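Acyl-CoA dehydrogenase (Bacillus anthracis, PDB 3OWA) probably catalyses the FAD-dependent alpha,beta-dehydrogenation of acyl-CoA thioesters and binds its flavin in a homodimer. Local coordinates at residues 64-68 with 190-194; 164-168 with 180-184; 502-506 with 539-543. All blocks are in the same frame, centred on the assembly; numbering follows the deposited sequence.

Contact 1: residues 64-68 with 190-194; sequences FDRSV and SAFAD
Phe192 sets its side chain against Phe64 and Val68 of helix 64-76. The acyl-CoA dehydrogenase fold places a beta domain next to an all-helical N-terminal domain, and here the loop joining strands 177-188 and 195-202 of the beta domain meets one of those helices. Everything that touches is apolar or a methylene. The two phenylalanine rings come together obliquely, with centroids 5.8 Å apart and planes turned 57° against each other. Within this pair the edge of the Phe192 ring does the work: CE2 reaches CD1 of Phe64 at 3.8 Å, and that CD1 lies in the plane of the Phe192 ring. On the other flank of its ring, Phe64 offers CD2 to the CB of Ala191, 3.7 Å away, so a single aromatic side chain from the helix spans two consecutive residues of the loop. Phe192 owes its reach to an uncommon first torsion: CG sits between its own backbone N and carbonyl carbon (chi1 46°), which swings the ring in front of the helix turn. Ser67, three residues on from Phe64, takes a smaller share, its CB lying 4.3 Å from Phe192 CE2. Beyond the two segments, Phe192 also rests on Leu148 and on Thr114 of helix 110-122, while Phe64 stacks on His62. The side chain of Phe192 is about 11 Å from the bound FAD, so the contact joins the two domains near the flavin without itself reaching it. Val68 runs past Phe192 in the opposite sense, and its CG2 comes to 3.5 Å from Phe192 CB, tighter than the approach between the rings.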
loop_
_atom_site.group_PDB
_atom_site.type_symbol
_atom_site.label_atom_id
_atom_site.label_comp_id
_atom_site.label_asym_id
_atom_site.label_seq_id
_atom_site.Cartn_x
_atom_site.Cartn_y
_atom_site.Cartn_z
ATOM N N PHE A 64 12.803 27.571 -1.872
ATOM C CA PHE A 64 13.632 27.039 -2.967
ATOM C C PHE A 64 15.029 27.692 -3.091
ATOM O O PHE A 64 15.965 27.094 -3.635
ATOM C CB PHE A 64 12.843 27.082 -4.295
ATOM C CG PHE A 64 11.657 26.151 -4.341
ATOM C CD1 PHE A 64 11.802 24.824 -4.060
ATOM C CD2 PHE A 64 10.394 26.615 -4.731
ATOM C CE1 PHE A 64 10.751 23.950 -4.082
ATOM C CE2 PHE A 64 9.303 25.726 -4.785
ATOM C CZ PHE A 64 9.475 24.394 -4.472
ATOM N N ASP A 65 15.182 28.900 -2.542
ATOM C CA ASP A 65 16.470 29.505 -2.434
ATOM C C ASP A 65 17.461 28.549 -1.750
ATOM O O ASP A 65 18.644 28.515 -2.093
ATOM C CB ASP A 65 16.370 30.816 -1.658
ATOM C CG ASP A 65 15.692 31.914 -2.459
ATOM O OD1 ASP A 65 15.224 31.633 -3.604
ATOM O OD2 ASP A 65 15.605 33.045 -1.920
ATOM N N ARG A 66 16.980 27.795 -0.775
ATOM C CA ARG A 66 17.861 26.853 -0.024
ATOM C C ARG A 66 18.200 25.662 -0.888
ATOM O O ARG A 66 19.342 25.212 -0.890
ATOM C CB ARG A 66 17.185 26.387 1.253
ATOM C CG ARG A 66 16.961 27.475 2.312
ATOM C CD ARG A 66 16.119 26.872 3.420
ATOM N NE ARG A 66 15.704 27.834 4.438
ATOM C CZ ARG A 66 16.365 28.050 5.566
ATOM N NH1 ARG A 66 17.482 27.377 5.804
ATOM N NH2 ARG A 66 15.905 28.937 6.447
ATOM N N SER A 67 17.231 25.153 -1.659
ATOM C CA SER A 67 17.521 24.052 -2.600
ATOM C C SER A 67 18.609 24.460 -3.549
ATOM O O SER A 67 19.563 23.699 -3.781
ATOM C CB SER A 67 16.290 23.750 -3.496
ATOM O OG SER A 67 15.201 23.388 -2.683
ATOM N N VAL A 68 18.469 25.664 -4.118
ATOM C CA VAL A 68 19.474 26.156 -5.072
ATOM C C VAL A 68 20.848 26.252 -4.414
ATOM O O VAL A 68 21.867 25.801 -4.972
ATOM C CB VAL A 68 19.059 27.519 -5.688
ATOM C CG1 VAL A 68 20.104 28.035 -6.639
ATOM C CG2 VAL A 68 17.710 27.364 -6.447
ATOM N N SER A 190 11.072 23.227 -11.940
ATOM C CA SER A 190 10.610 24.420 -12.679
ATOM C C SER A 190 10.805 25.745 -12.007
ATOM O O SER A 190 10.956 26.764 -12.706
ATOM C CB SER A 190 9.117 24.333 -13.008
ATOM O OG SER A 190 8.918 23.357 -13.982
ATOM N N ALA A 191 10.766 25.797 -10.686
ATOM C CA ALA A 191 10.956 27.073 -9.966
ATOM C C ALA A 191 12.341 27.678 -10.148
ATOM O O ALA A 191 12.516 28.895 -9.993
ATOM C CB ALA A 191 10.666 26.899 -8.427
ATOM N N PHE A 192 13.347 26.843 -10.367
ATOM C CA PHE A 192 14.679 27.360 -10.450
ATOM C C PHE A 192 15.505 26.796 -11.614
ATOM O O PHE A 192 16.715 27.079 -11.681
ATOM C CB PHE A 192 15.400 27.114 -9.101
ATOM C CG PHE A 192 15.199 25.690 -8.561
ATOM C CD1 PHE A 192 15.908 24.621 -9.093
ATOM C CD2 PHE A 192 14.253 25.434 -7.581
ATOM C CE1 PHE A 192 15.684 23.311 -8.636
ATOM C CE2 PHE A 192 14.038 24.129 -7.105
ATOM C CZ PHE A 192 14.754 23.074 -7.640
ATOM N N ALA A 193 14.930 25.976 -12.508
ATOM C CA ALA A 193 15.710 25.464 -13.630
ATOM C C ALA A 193 16.037 26.606 -14.609
ATOM O O ALA A 193 15.198 27.475 -14.892
ATOM C CB ALA A 193 14.936 24.309 -14.408
ATOM N N ASP A 194 17.251 26.572 -15.140
ATOM C CA ASP A 194 17.700 27.517 -16.166
ATOM C C ASP A 194 17.478 26.954 -17.547
ATOM O O ASP A 194 17.355 27.701 -18.526
ATOM C CB ASP A 194 19.190 27.754 -15.958
ATOM C CG ASP A 194 19.469 28.434 -14.614
ATOM O OD1 ASP A 194 19.020 29.586 -14.456
ATOM O OD2 ASP A 194 20.086 27.825 -13.699
#

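Contact 2: residues 164-168 with 180-184; sequences GAKTT and LNGEK
This is the opening of an antiparallel beta pairing in the middle domain, where the loop arriving from strand 149-152 turns into strand 168-171 and joins strand 177-188. Thr168 and Asn181 form a hydrogen-bonded pair: Thr168 N donates to Asn181 O at 2.9 Å, and Asn181 N returns a bond of the same length to Thr168 O. Both bonds run fairly straight, 156° and 160° at the hydrogen. Their side chains lie on the same face of the sheet, where Thr168 OG1 comes to 3.9 Å from Asn181 CB. Asn181 O also takes a CA-H...O contact from Thr167 CA, so this carbonyl is engaged by two successive residues of the incoming chain.

Just before the pair, Thr167 bends in over Gly182 and divides its two branches. CG2, anti to the backbone N, lies 3.4 Å from Asn181 O, while OG1 points on down the strand to Lys184 CD, also 3.4 Å away. Gly182, without a side chain, lets Thr167 OG1 come to 3.6 Å from its CA. A water links the segments further along, donating to Thr167 OG1 and accepting from Glu183 N at 2.9 Å.

Lys184 bends at chi2 and chi3, folding its chain back so that NZ ends 4.0 Å from Ala165 CB. There NZ forms a salt bridge with Glu155 and bonds to the carbonyls of Leu153 and Tyr199; Glu155 also accepts from Thr167 OG1 and from Lys166 N. The buried ammonium is thus gripped by three oxygens, which would probably favour its charged form, and Glu155 ties the loop and the strand to one carboxylate.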
loop_
_atom_site.group_PDB
_atom_site.type_symbol
_atom_site.label_atom_id
_atom_site.label_comp_id
_atom_site.label_asym_id
_atom_site.label_seq_id
_atom_site.Cartn_x
_atom_site.Cartn_y
_atom_site.Cartn_z
ATOM N N GLY A 164 1.885 11.684 -27.825
ATOM C CA GLY A 164 0.694 12.485 -28.114
ATOM C C GLY A 164 0.832 13.974 -27.733
ATOM O O GLY A 164 -0.153 14.706 -27.735
ATOM N N ALA A 165 2.049 14.437 -27.427
ATOM C CA ALA A 165 2.269 15.860 -27.119
ATOM C C ALA A 165 1.596 16.765 -28.154
ATOM O O ALA A 165 1.644 16.501 -29.363
ATOM C CB ALA A 165 3.744 16.169 -27.046
ATOM N N LYS A 166 0.960 17.819 -27.670
ATOM C CA LYS A 166 0.286 18.814 -28.533
ATOM C C LYS A 166 1.064 20.154 -28.647
ATOM O O LYS A 166 0.724 21.002 -29.473
ATOM C CB LYS A 166 -1.105 19.064 -27.984
ATOM C CG LYS A 166 -2.120 17.994 -28.391
ATOM C CD LYS A 166 -3.437 18.208 -27.630
ATOM C CE LYS A 166 -4.420 17.025 -27.812
ATOM N NZ LYS A 166 -5.032 16.946 -29.172
ATOM N N THR A 167 2.106 20.352 -27.836
ATOM C CA THR A 167 3.001 21.502 -28.047
ATOM C C THR A 167 3.598 21.515 -29.472
ATOM O O THR A 167 4.170 20.522 -29.940
ATOM C CB THR A 167 4.156 21.505 -26.998
ATOM O OG1 THR A 167 3.577 21.570 -25.691
ATOM C CG2 THR A 167 5.132 22.706 -27.173
ATOM N N THR A 168 3.473 22.655 -30.144
ATOM C CA THR A 168 3.970 22.834 -31.501
ATOM C C THR A 168 5.212 23.714 -31.579
ATOM O O THR A 168 5.491 24.529 -30.673
ATOM C CB THR A 168 2.901 23.479 -32.378
ATOM O OG1 THR A 168 2.540 24.737 -31.810
ATOM C CG2 THR A 168 1.674 22.582 -32.446
ATOM N N LEU A 180 7.658 28.190 -30.202
ATOM C CA LEU A 180 6.987 27.074 -29.490
ATOM C C LEU A 180 5.711 27.521 -28.770
ATOM O O LEU A 180 5.692 28.582 -28.101
ATOM C CB LEU A 180 7.949 26.404 -28.480
ATOM C CG LEU A 180 8.753 25.219 -29.025
ATOM C CD1 LEU A 180 9.773 25.711 -30.042
ATOM C CD2 LEU A 180 9.465 24.474 -27.862
ATOM N N ASN A 181 4.657 26.725 -28.898
ATOM C CA ASN A 181 3.406 26.996 -28.198
ATOM C C ASN A 181 2.836 25.761 -27.557
ATOM O O ASN A 181 2.644 24.739 -28.230
ATOM C CB ASN A 181 2.360 27.585 -29.156
ATOM C CG ASN A 181 2.638 29.014 -29.491
ATOM O OD1 ASN A 181 3.188 29.327 -30.573
ATOM N ND2 ASN A 181 2.239 29.919 -28.596
ATOM N N GLY A 182 2.524 25.870 -26.273
ATOM C CA GLY A 182 1.885 24.784 -25.521
ATOM C C GLY A 182 2.239 24.830 -24.047
ATOM O O GLY A 182 2.798 25.827 -23.552
ATOM N N GLU A 183 1.900 23.755 -23.335
ATOM C CA GLU A 183 2.093 23.697 -21.888
ATOM C C GLU A 183 2.583 22.320 -21.536
ATOM O O GLU A 183 2.078 21.317 -22.047
ATOM C CB GLU A 183 0.758 23.933 -21.164
ATOM C CG GLU A 183 0.169 25.352 -21.342
ATOM C CD GLU A 183 -0.952 25.655 -20.336
ATOM O OE1 GLU A 183 -1.715 24.708 -20.006
ATOM O OE2 GLU A 183 -1.067 26.828 -19.876
ATOM N N LYS A 184 3.610 22.270 -20.729
ATOM C CA LYS A 184 4.158 20.998 -20.290
ATOM C C LYS A 184 3.814 20.891 -18.827
ATOM O O LYS A 184 4.044 21.849 -18.045
ATOM C CB LYS A 184 5.678 20.960 -20.513
ATOM C CG LYS A 184 6.124 21.475 -21.900
ATOM C CD LYS A 184 5.605 20.626 -23.086
ATOM C CE LYS A 184 6.110 19.200 -23.072
ATOM N NZ LYS A 184 5.524 18.473 -24.348
HETATM O O HOH W 1 0.485 21.782 -24.967
#

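Contact 3: residues 502-506 with 539-543; sequences NLYAM and AFNEI
Two long antiparallel helices, 490-520 and 526-554, pack here as neighbours in the helical bundle of the second of the two C-terminal acyl-CoA dehydrogenase regions. The axes of the short segments pass 9.9 Å apart with an angle of 159° between their directions, and side chains fill the gap. Asn502 and Met506, one turn apart on the first helix, face Ala539, Glu542 and Ile543 on the second.

The polar link is made on the exposed side, where Glu542 lies. Asn502 ND2 donates to Glu542 OE1 at 3.1 Å in a fairly straight bond. The acceptor lies close to the amide plane of Asn502, but the donor meets OE1 on the anti side and out of the carboxylate plane; the two flat groups are turned 41° apart. The side chains of Asn502 and Glu542 cross at about a right angle, with Glu542 extended beyond CG. The bond thus joins a buried amide to an exposed acid, with a pentaethylene glycol molecule, probably from the crystallisation liquor, near Glu542.

Nearer the backbone of Asn502 the contact turns apolar. Asn502 CB rests against Ile543 CG1 at 3.7 Å, so the same side chain serves both the polar bond and the apolar interior. Ile543 CD1 touches both Asn502 CB and the selenium of Met506, a selenomethionine in this crystal, and Ile543 also touches Ala467 of helix 458-482. Phe540 leans on Leu463 of that third helix. The chain of Met506 bends at its last torsion (chi3 65°), turning CE toward the Phe540 side chain, where it lies 4.2 Å from CD1. Nearer its own backbone, Met506 CG packs on the methyl of Ala539, with 3.7 Å between CG and CB.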
loop_
_atom_site.group_PDB
_atom_site.type_symbol
_atom_site.label_atom_id
_atom_site.label_comp_id
_atom_site.label_asym_id
_atom_site.label_seq_id
_atom_site.Cartn_x
_atom_site.Cartn_y
_atom_site.Cartn_z
ATOM N N ASN A 502 10.025 -11.457 -10.887
ATOM C CA ASN A 502 10.370 -12.306 -9.745
ATOM C C ASN A 502 11.579 -13.160 -10.021
ATOM O O ASN A 502 12.444 -13.293 -9.172
ATOM C CB ASN A 502 9.183 -13.176 -9.330
ATOM C CG ASN A 502 8.252 -12.456 -8.371
ATOM O OD1 ASN A 502 8.556 -11.372 -7.872
ATOM N ND2 ASN A 502 7.116 -13.051 -8.119
ATOM N N LEU A 503 11.644 -13.714 -11.226
ATOM C CA LEU A 503 12.804 -14.505 -11.640
ATOM C C LEU A 503 14.151 -13.738 -11.582
ATOM O O LEU A 503 15.153 -14.242 -11.048
ATOM C CB LEU A 503 12.538 -15.123 -13.025
ATOM C CG LEU A 503 13.801 -15.594 -13.713
ATOM C CD1 LEU A 503 14.138 -16.971 -13.186
ATOM C CD2 LEU A 503 13.656 -15.558 -15.231
ATOM N N TYR A 504 14.160 -12.526 -12.125
ATOM C CA TYR A 504 15.336 -11.649 -12.107
ATOM C C TYR A 504 15.792 -11.304 -10.683
ATOM O O TYR A 504 16.986 -11.322 -10.374
ATOM C CB TYR A 504 15.062 -10.353 -12.915
ATOM C CG TYR A 504 16.278 -9.495 -13.180
ATOM C CD1 TYR A 504 17.411 -10.028 -13.814
ATOM C CD2 TYR A 504 16.305 -8.160 -12.800
ATOM C CE1 TYR A 504 18.537 -9.251 -14.065
ATOM C CE2 TYR A 504 17.423 -7.363 -13.052
ATOM C CZ TYR A 504 18.540 -7.925 -13.689
ATOM O OH TYR A 504 19.651 -7.141 -13.929
ATOM N N ALA A 505 14.851 -10.978 -9.816
ATOM C CA ALA A 505 15.207 -10.702 -8.425
ATOM C C ALA A 505 15.744 -11.965 -7.709
ATOM O O ALA A 505 16.748 -11.897 -6.980
ATOM C CB ALA A 505 13.996 -10.136 -7.683
HETATM N N MSE A 506 15.083 -13.099 -7.922
HETATM C CA MSE A 506 15.518 -14.388 -7.332
HETATM C C MSE A 506 16.917 -14.746 -7.766
HETATM O O MSE A 506 17.760 -15.056 -6.939
HETATM C CB MSE A 506 14.596 -15.526 -7.757
HETATM C CG MSE A 506 13.253 -15.537 -7.089
HETATM SE SE MSE A 506 12.186 -16.961 -7.836
HETATM C CE MSE A 506 13.231 -18.480 -7.259
ATOM N N ALA A 539 8.781 -15.713 -3.582
ATOM C CA ALA A 539 8.739 -15.244 -4.977
ATOM C C ALA A 539 8.388 -16.392 -5.939
ATOM O O ALA A 539 7.681 -16.189 -6.926
ATOM C CB ALA A 539 10.065 -14.640 -5.376
ATOM N N PHE A 540 8.907 -17.584 -5.653
ATOM C CA PHE A 540 8.589 -18.766 -6.468
ATOM C C PHE A 540 7.125 -19.183 -6.348
ATOM O O PHE A 540 6.497 -19.535 -7.345
ATOM C CB PHE A 540 9.484 -19.940 -6.097
ATOM C CG PHE A 540 9.401 -21.080 -7.073
ATOM C CD1 PHE A 540 10.067 -21.007 -8.300
ATOM C CD2 PHE A 540 8.649 -22.212 -6.776
ATOM C CE1 PHE A 540 10.008 -22.075 -9.217
ATOM C CE2 PHE A 540 8.572 -23.288 -7.692
ATOM C CZ PHE A 540 9.253 -23.218 -8.903
ATOM N N ASN A 541 6.601 -19.136 -5.117
ATOM C CA ASN A 541 5.159 -19.235 -4.875
ATOM C C ASN A 541 4.320 -18.274 -5.732
ATOM O O ASN A 541 3.380 -18.708 -6.417
ATOM C CB ASN A 541 4.836 -19.114 -3.360
ATOM C CG ASN A 541 5.289 -20.364 -2.559
ATOM O OD1 ASN A 541 5.589 -21.417 -3.134
ATOM N ND2 ASN A 541 5.311 -20.242 -1.226
ATOM N N GLU A 542 4.673 -16.988 -5.747
ATOM C CA GLU A 542 3.996 -16.037 -6.652
ATOM C C GLU A 542 4.098 -16.415 -8.144
ATOM O O GLU A 542 3.107 -16.294 -8.883
ATOM C CB GLU A 542 4.519 -14.607 -6.465
ATOM C CG GLU A 542 4.373 -14.130 -5.022
ATOM C CD GLU A 542 4.894 -12.729 -4.770
ATOM O OE1 GLU A 542 5.439 -12.112 -5.719
ATOM O OE2 GLU A 542 4.753 -12.244 -3.610
ATOM N N ILE A 543 5.294 -16.827 -8.575
ATOM C CA ILE A 543 5.498 -17.279 -9.959
ATOM C C ILE A 543 4.525 -18.382 -10.336
ATOM O O ILE A 543 3.870 -18.310 -11.375
ATOM C CB ILE A 543 6.957 -17.733 -10.201
ATOM C CG1 ILE A 543 7.855 -16.497 -10.305
ATOM C CG2 ILE A 543 7.063 -18.616 -11.488
ATOM C CD1 ILE A 543 9.363 -16.799 -10.406
#

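In the fold
Contacts 1 and 2 share the beta domain, and strand 177-188 runs from one towards the other: it carries segment 180-184 and leads directly into the loop of 190-194. Their centres are 24 Å apart, with nearest atoms about 7 Å apart, and both segments of contact 2 fall between the two segments of contact 1 in the sequence. Contact 3 comes later, in the C-terminal helices, on the opposite side of the chain's centre. Together they cover the seam between the N-terminal helices and the beta domain, the beta sheet near the FAD, and a C-terminal helix pair whose centre lies 42 Å from each of the other contacts.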